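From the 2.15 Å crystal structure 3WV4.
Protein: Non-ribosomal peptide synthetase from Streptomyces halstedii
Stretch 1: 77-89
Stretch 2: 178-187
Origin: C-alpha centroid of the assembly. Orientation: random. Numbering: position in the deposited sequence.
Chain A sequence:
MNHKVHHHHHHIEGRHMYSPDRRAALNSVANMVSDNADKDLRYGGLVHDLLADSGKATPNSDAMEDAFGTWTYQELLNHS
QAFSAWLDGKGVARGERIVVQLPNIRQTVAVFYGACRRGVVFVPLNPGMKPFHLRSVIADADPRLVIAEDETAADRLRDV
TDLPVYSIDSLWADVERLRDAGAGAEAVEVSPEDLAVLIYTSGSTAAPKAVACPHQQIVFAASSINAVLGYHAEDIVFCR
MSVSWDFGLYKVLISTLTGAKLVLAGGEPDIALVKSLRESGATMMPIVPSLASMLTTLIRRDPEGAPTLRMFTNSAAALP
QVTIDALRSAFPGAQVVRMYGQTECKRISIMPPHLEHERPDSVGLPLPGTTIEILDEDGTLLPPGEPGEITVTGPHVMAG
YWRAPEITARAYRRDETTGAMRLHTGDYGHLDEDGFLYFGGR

Stretch 1 77-89: LNHSQAFSAWLDG
Stretch 2 (178-187) LRDAGAGAEA

Residues 77-89 form an unbroken helix, each amide from Gln81 to Gly89 bonded to the carbonyl four residues back. Against it rests a helix end: 178-180 is the last helical piece, and Gly182 (phi/psi 63/29) closes it in a Schellman motif, with Gly182 N to Arg179 O at 2.9 Å and Ala183 N to Leu178 O at 3.0 Å. Ala183 is then extended (-72/147), Gly184 turns positive (97/7), and the chain runs on as loop. The register is set by Ala82 CA to Arg179 CA, 4.9 Å, and Ala85 CA to Gly184 CA, 4.5 Å.

At Gly184 the backbones come close enough to exclude a side chain. Gly184 CA points a hydrogen at Gln81 O, 3.5 Å away and nearly linear at 168°; an ideal CB on Gly184 would fall 2.0 Å from that Gln81 O, so the site has no room for one, and its positive phi favours glycine too.

Apolar side chains make a second set of contacts. Ala85 CB meets Ala183 CB at 3.6 Å and Leu178 CD2 at 4.2 Å. Leu178, chi1 m and chi2 t, points toward the helix and brings CD1 to 4.0 Å from Trp86 CB, near the plane of the indole at its edge; Trp86 has chi1 t, chi2 89°. Ala82 CB lies 4.2 Å from Leu178 CB and 3.9 Å from Arg179 CB.

Arg179 (t, t, p, chi4 -152°) leaves sideways, but its end comes nearer the helix. Its CD sits over a face of the His79 ring (chi1 m, chi2 -92°), 3.8 Å from the centroid in a CH-pi contact, while its NE and NH2 bond Asp180 OD1 at 3.1 and 2.9 Å, a salt bridge within its own segment.

No hydrogen bond joins the stretches. Asp88 OD2 and Glu186 OE2, 3.6 Å apart, are like charges; Asp88 OD2 is hydrogen-bonded elsewhere in the structure.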

# COMPACT_ATOMS: atom_id res chain seq x y z
N LEU A 77 -4.27 10.71 -14.57
CA LEU A 77 -3.09 11.56 -14.74
C LEU A 77 -3.49 13.02 -14.78
O LEU A 77 -2.89 13.83 -14.13
CB LEU A 77 -2.31 11.17 -16.02
CG LEU A 77 -1.16 12.06 -16.41
CD1 LEU A 77 0.00 11.91 -15.44
CD2 LEU A 77 -0.71 11.71 -17.83
N ASN A 78 -4.55 13.34 -15.53
CA ASN A 78 -5.04 14.71 -15.60
C ASN A 78 -5.32 15.28 -14.20
O ASN A 78 -4.80 16.33 -13.84
CB ASN A 78 -6.33 14.79 -16.44
CG ASN A 78 -6.07 14.58 -17.93
OD1 ASN A 78 -4.95 14.67 -18.39
ND2 ASN A 78 -7.14 14.26 -18.69
N HIS A 79 -6.12 14.55 -13.42
CA HIS A 79 -6.49 14.98 -12.08
C HIS A 79 -5.30 15.03 -11.16
O HIS A 79 -5.20 15.96 -10.34
CB HIS A 79 -7.55 14.07 -11.52
CG HIS A 79 -8.88 14.22 -12.18
ND1 HIS A 79 -9.84 15.08 -11.70
CD2 HIS A 79 -9.42 13.63 -13.28
CE1 HIS A 79 -10.93 15.01 -12.46
NE2 HIS A 79 -10.70 14.16 -13.43
N SER A 80 -4.34 14.12 -11.32
CA SER A 80 -3.11 14.14 -10.53
C SER A 80 -2.29 15.40 -10.81
O SER A 80 -1.89 16.12 -9.90
CB SER A 80 -2.29 12.85 -10.78
OG SER A 80 -2.94 11.70 -10.25
N GLN A 81 -2.10 15.71 -12.08
CA GLN A 81 -1.46 16.99 -12.48
C GLN A 81 -2.18 18.20 -11.91
O GLN A 81 -1.55 19.12 -11.36
CB GLN A 81 -1.44 17.08 -14.01
CG GLN A 81 -0.53 16.02 -14.60
CD GLN A 81 -0.54 16.00 -16.12
OE1 GLN A 81 -1.41 16.57 -16.75
NE2 GLN A 81 0.43 15.34 -16.69
N ALA A 82 -3.51 18.20 -12.03
CA ALA A 82 -4.30 19.31 -11.50
C ALA A 82 -4.08 19.45 -10.01
O ALA A 82 -3.91 20.56 -9.47
CB ALA A 82 -5.77 19.11 -11.84
N PHE A 83 -4.04 18.32 -9.32
CA PHE A 83 -3.82 18.38 -7.88
C PHE A 83 -2.40 18.90 -7.57
O PHE A 83 -2.22 19.66 -6.62
CB PHE A 83 -4.11 17.05 -7.17
CG PHE A 83 -3.96 17.17 -5.70
CD1 PHE A 83 -4.91 17.87 -4.96
CD2 PHE A 83 -2.80 16.78 -5.09
CE1 PHE A 83 -4.74 18.07 -3.60
CE2 PHE A 83 -2.63 16.94 -3.74
CZ PHE A 83 -3.61 17.59 -2.97
N SER A 84 -1.41 18.53 -8.40
CA SER A 84 -0.08 19.10 -8.24
C SER A 84 -0.13 20.66 -8.37
O SER A 84 0.52 21.38 -7.60
CB SER A 84 0.89 18.50 -9.25
OG SER A 84 1.08 17.11 -9.05
N ALA A 85 -0.90 21.20 -9.33
CA ALA A 85 -0.97 22.65 -9.50
C ALA A 85 -1.61 23.29 -8.30
O ALA A 85 -1.23 24.36 -7.90
CB ALA A 85 -1.76 23.01 -10.73
N TRP A 86 -2.54 22.59 -7.68
CA TRP A 86 -3.11 23.07 -6.46
C TRP A 86 -2.07 23.14 -5.37
O TRP A 86 -2.06 24.09 -4.59
CB TRP A 86 -4.24 22.14 -6.03
CG TRP A 86 -5.02 22.59 -4.91
CD1 TRP A 86 -6.13 23.37 -4.96
CD2 TRP A 86 -4.84 22.21 -3.55
NE1 TRP A 86 -6.64 23.55 -3.68
CE2 TRP A 86 -5.87 22.86 -2.79
CE3 TRP A 86 -3.88 21.44 -2.87
CZ2 TRP A 86 -5.98 22.72 -1.41
CZ3 TRP A 86 -4.01 21.28 -1.49
CH2 TRP A 86 -5.03 21.95 -0.77
N LEU A 87 -1.24 22.11 -5.23
CA LEU A 87 -0.16 22.18 -4.26
C LEU A 87 0.71 23.39 -4.56
O LEU A 87 1.02 24.17 -3.68
CB LEU A 87 0.69 20.91 -4.28
CG LEU A 87 -0.02 19.66 -3.74
CD1 LEU A 87 0.85 18.44 -3.88
CD2 LEU A 87 -0.42 19.86 -2.29
N ASP A 88 1.11 23.55 -5.81
CA ASP A 88 1.94 24.67 -6.22
C ASP A 88 1.27 25.99 -5.82
O ASP A 88 1.91 26.89 -5.30
CB ASP A 88 2.18 24.63 -7.73
CG ASP A 88 3.07 23.46 -8.17
OD1 ASP A 88 3.89 23.02 -7.35
OD2 ASP A 88 2.92 23.01 -9.36
N GLY A 89 -0.04 26.07 -6.05
CA GLY A 89 -0.83 27.28 -5.74
C GLY A 89 -0.82 27.59 -4.28
O GLY A 89 -0.83 28.75 -3.89
N LEU A 178 -8.56 23.76 -12.53
CA LEU A 178 -7.17 23.61 -12.88
C LEU A 178 -7.01 22.55 -13.92
O LEU A 178 -6.19 22.67 -14.81
CB LEU A 178 -6.36 23.25 -11.67
CG LEU A 178 -6.15 24.44 -10.72
CD1 LEU A 178 -5.69 23.98 -9.33
CD2 LEU A 178 -5.19 25.44 -11.33
N ARG A 179 -7.80 21.49 -13.79
CA ARG A 179 -7.77 20.42 -14.78
C ARG A 179 -8.15 20.93 -16.16
O ARG A 179 -7.51 20.61 -17.16
CB ARG A 179 -8.73 19.33 -14.38
CG ARG A 179 -8.71 18.09 -15.25
CD ARG A 179 -10.00 17.32 -15.03
NE ARG A 179 -11.18 18.15 -15.34
CZ ARG A 179 -12.39 18.02 -14.79
NH1 ARG A 179 -12.63 17.11 -13.86
NH2 ARG A 179 -13.38 18.82 -15.19
N ASP A 180 -9.21 21.74 -16.19
CA ASP A 180 -9.77 22.24 -17.43
C ASP A 180 -8.79 23.15 -18.13
O ASP A 180 -8.63 23.08 -19.35
CB ASP A 180 -11.10 22.92 -17.14
CG ASP A 180 -12.17 21.93 -16.76
OD1 ASP A 180 -11.95 20.71 -16.93
OD2 ASP A 180 -13.21 22.35 -16.24
N ALA A 181 -8.09 23.96 -17.35
CA ALA A 181 -6.98 24.77 -17.84
C ALA A 181 -5.70 24.01 -18.23
O ALA A 181 -4.74 24.61 -18.68
CB ALA A 181 -6.65 25.83 -16.80
N GLY A 182 -5.67 22.70 -18.07
CA GLY A 182 -4.44 21.90 -18.31
C GLY A 182 -3.28 22.22 -17.37
O GLY A 182 -2.12 22.08 -17.74
N ALA A 183 -3.56 22.66 -16.15
CA ALA A 183 -2.47 23.01 -15.20
C ALA A 183 -1.71 21.79 -14.66
O ALA A 183 -2.28 20.71 -14.52
CB ALA A 183 -3.00 23.82 -14.03
N GLY A 184 -0.42 21.98 -14.42
CA GLY A 184 0.34 21.10 -13.56
C GLY A 184 1.12 20.05 -14.32
O GLY A 184 1.65 19.14 -13.70
N ALA A 185 1.13 20.12 -15.66
CA ALA A 185 1.80 19.10 -16.49
C ALA A 185 3.30 19.15 -16.36
O ALA A 185 3.95 18.15 -16.60
CB ALA A 185 1.41 19.23 -17.97
N GLU A 186 3.81 20.32 -16.06
CA GLU A 186 5.18 20.59 -15.69
C GLU A 186 5.72 19.50 -14.72
O GLU A 186 5.07 19.15 -13.74
CB GLU A 186 5.27 22.03 -15.08
CG GLU A 186 3.89 22.61 -14.63
CD GLU A 186 3.89 23.55 -13.42
OE1 GLU A 186 4.98 23.95 -12.97
OE2 GLU A 186 2.78 23.90 -12.89
N ALA A 187 6.90 18.95 -15.02
CA ALA A 187 7.65 18.15 -14.04
C ALA A 187 8.42 19.09 -13.15
O ALA A 187 8.50 20.28 -13.42
CB ALA A 187 8.61 17.21 -14.74